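L544 (Acanthamoeba polyphaga mimivirus, PDB 4AMQ) is probably a nucleotidyltransferase that uses divalent metal ions, with a role suggested in transcription-coupled DNA repair. Local coordinates at residues R22-T27 with P62-I67. Residues are numbered along the deposited sequence; the frame is centred on the assembly and turned at random.
Sequences RMLIFT and PYITDI. With MN (manganese (II) ion), chain B; MN (manganese (II) ion), chain C.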
loop_
_atom_site.group_PDB
_atom_site.type_symbol
_atom_site.label_atom_id
_atom_site.label_comp_id
_atom_site.label_asym_id
_atom_site.label_seq_id
_atom_site.Cartn_x
_atom_site.Cartn_y
_atom_site.Cartn_z
ATOM N N ARG A 22 2.874 -21.188 10.365
ATOM C CA ARG A 22 1.697 -20.841 9.576
ATOM C C ARG A 22 1.793 -19.414 9.045
ATOM O O ARG A 22 1.831 -19.193 7.835
ATOM C CB ARG A 22 0.424 -21.008 10.407
ATOM C CG ARG A 22 -0.851 -20.645 9.664
ATOM C CD ARG A 22 -0.986 -21.444 8.377
ATOM N NE ARG A 22 -0.972 -22.884 8.623
ATOM C CZ ARG A 22 -2.057 -23.608 8.874
ATOM N NH1 ARG A 22 -3.250 -23.028 8.913
ATOM N NH2 ARG A 22 -1.952 -24.914 9.087
ATOM N N MET A 23 1.833 -18.452 9.961
ATOM C CA MET A 23 1.948 -17.044 9.598
ATOM C C MET A 23 3.092 -16.800 8.622
ATOM O O MET A 23 4.042 -17.580 8.562
ATOM C CB MET A 23 2.157 -16.188 10.847
ATOM C CG MET A 23 1.004 -16.222 11.827
ATOM S SD MET A 23 1.269 -15.085 13.197
ATOM C CE MET A 23 2.779 -15.751 13.891
ATOM N N LEU A 24 2.997 -15.714 7.861
ATOM C CA LEU A 24 4.068 -15.326 6.953
ATOM C C LEU A 24 5.146 -14.548 7.701
ATOM O O LEU A 24 5.029 -13.339 7.905
ATOM C CB LEU A 24 3.529 -14.486 5.794
ATOM C CG LEU A 24 4.579 -14.122 4.741
ATOM C CD1 LEU A 24 5.059 -15.369 4.020
ATOM C CD2 LEU A 24 4.037 -13.108 3.748
ATOM N N ILE A 25 6.191 -15.256 8.113
ATOM C CA ILE A 25 7.293 -14.653 8.851
ATOM C C ILE A 25 8.545 -14.684 7.986
ATOM O O ILE A 25 8.688 -15.549 7.124
ATOM C CB ILE A 25 7.564 -15.416 10.163
ATOM C CG1 ILE A 25 6.278 -15.558 10.981
ATOM C CG2 ILE A 25 8.642 -14.723 10.979
ATOM C CD1 ILE A 25 5.739 -14.249 11.509
ATOM N N PHE A 26 9.453 -13.741 8.200
ATOM C CA PHE A 26 10.673 -13.722 7.411
ATOM C C PHE A 26 11.589 -14.897 7.758
ATOM O O PHE A 26 11.821 -15.199 8.931
ATOM C CB PHE A 26 11.426 -12.401 7.575
ATOM C CG PHE A 26 12.602 -12.268 6.654
ATOM C CD1 PHE A 26 13.815 -12.856 6.970
ATOM C CD2 PHE A 26 12.488 -11.580 5.458
ATOM C CE1 PHE A 26 14.894 -12.748 6.119
ATOM C CE2 PHE A 26 13.567 -11.466 4.603
ATOM C CZ PHE A 26 14.769 -12.053 4.934
ATOM N N THR A 27 12.078 -15.568 6.720
ATOM C CA THR A 27 13.151 -16.551 6.841
ATOM C C THR A 27 14.002 -16.449 5.584
ATOM O O THR A 27 13.560 -15.891 4.578
ATOM C CB THR A 27 12.631 -17.999 6.976
ATOM O OG1 THR A 27 11.906 -18.366 5.796
ATOM C CG2 THR A 27 11.736 -18.148 8.196
ATOM N N PRO A 62 10.267 -9.164 10.766
ATOM C CA PRO A 62 9.735 -10.507 11.026
ATOM C C PRO A 62 8.337 -10.723 10.444
ATOM O O PRO A 62 8.069 -11.788 9.895
ATOM C CB PRO A 62 9.700 -10.584 12.557
ATOM C CG PRO A 62 9.714 -9.168 13.021
ATOM C CD PRO A 62 10.531 -8.423 12.010
ATOM N N TYR A 63 7.465 -9.727 10.558
ATOM C CA TYR A 63 6.108 -9.861 10.044
ATOM C C TYR A 63 5.965 -9.219 8.673
ATOM O O TYR A 63 5.473 -8.098 8.551
ATOM C CB TYR A 63 5.099 -9.259 11.019
ATOM C CG TYR A 63 5.012 -9.997 12.336
ATOM C CD1 TYR A 63 4.219 -11.130 12.468
ATOM C CD2 TYR A 63 5.723 -9.559 13.448
ATOM C CE1 TYR A 63 4.134 -11.806 13.672
ATOM C CE2 TYR A 63 5.645 -10.226 14.655
ATOM C CZ TYR A 63 4.850 -11.349 14.762
ATOM O OH TYR A 63 4.770 -12.018 15.962
ATOM N N ILE A 64 6.389 -9.944 7.642
ATOM C CA ILE A 64 6.403 -9.419 6.280
ATOM C C ILE A 64 5.080 -8.755 5.896
ATOM O O ILE A 64 4.006 -9.317 6.109
ATOM C CB ILE A 64 6.740 -10.521 5.258
ATOM C CG1 ILE A 64 8.110 -11.128 5.570
ATOM C CG2 ILE A 64 6.712 -9.966 3.840
ATOM C CD1 ILE A 64 8.523 -12.219 4.615
ATOM N N THR A 65 5.173 -7.553 5.334
ATOM C CA THR A 65 3.998 -6.808 4.897
ATOM C C THR A 65 3.920 -6.772 3.377
ATOM O O THR A 65 2.942 -7.229 2.784
ATOM C CB THR A 65 4.009 -5.372 5.439
ATOM O OG1 THR A 65 5.238 -4.728 5.074
ATOM C CG2 THR A 65 3.879 -5.381 6.952
ATOM N N ASP A 66 4.959 -6.232 2.750
ATOM C CA ASP A 66 5.028 -6.180 1.300
ATOM C C ASP A 66 6.478 -6.099 0.838
ATOM O O ASP A 66 7.396 -6.010 1.653
ATOM C CB ASP A 66 4.243 -4.980 0.774
ATOM C CG ASP A 66 4.857 -3.658 1.192
ATOM O OD1 ASP A 66 5.131 -3.478 2.396
ATOM O OD2 ASP A 66 5.079 -2.804 0.314
ATOM N N ILE A 67 6.680 -6.134 -0.474
ATOM C CA ILE A 67 8.016 -5.999 -1.042
ATOM C C ILE A 67 8.084 -4.797 -1.980
ATOM O O ILE A 67 7.277 -4.672 -2.901
ATOM C CB ILE A 67 8.465 -7.279 -1.789
ATOM C CG1 ILE A 67 8.742 -8.422 -0.806
ATOM C CG2 ILE A 67 9.711 -7.006 -2.620
ATOM C CD1 ILE A 67 7.500 -9.048 -0.201
HETATM MN MN MN B . 6.799 -1.824 2.011
HETATM MN MN MN C . 4.783 -1.049 -0.974
HETATM O O HOH W 1 5.954 -1.236 4.018
HETATM O O HOH W 2 2.433 -0.376 -0.203
#
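Phe26 N donates to Pro62 O at 2.9 Å. The same oxygen also takes a CA-H contact, Ile25 CA lying 3.1 Å from Pro62 O, so the carbonyl oxygen faces two successive residues of the loop before helix 28-42, one through a true hydrogen bond and the other through a weaker CA-H contact. Side chains close up around this link. The Ile25 side chain runs beside that of Tyr63 in the same direction; with CG1 beside the backbone N (chi1 -53°), its CD1 reaches the ring at 3.6 Å from Tyr63 CD1, while Met23 CE comes to the ring edge near Tyr63 CE1. Ile64 reaches between Leu24 and Phe26: Leu24 CD2 meets Ile64 CB at 4.0 Å, and Ile64 CD1 sits against Phe26 CA.

Beyond Ile64 the chain enters strand 66-72, which carries a DxD pattern, Asp66 and Asp68, consistent with the nucleotidyltransferase fold. Both Asp66 oxygens hold one manganese, OD1 at 2.4 Å and OD2 at 2.6 Å, and OD2 also bridges to the second ion at 2.2 Å; Asp68 is shared by both sites and Asp213 joins at one of them. Thr65 OG1 donates to the anti lone pair of Asp66 OD1 at 3.0 Å, a second-shell bond that probably limits rotation of the carboxylate. Farther out, Gln278 NE2 of helix 274-292 hydrogen-bonds to both Leu24 O and Ile64 O, and Leu30 of helix 28-42, which Thr27 N-caps, packs on Leu24 and Ile64.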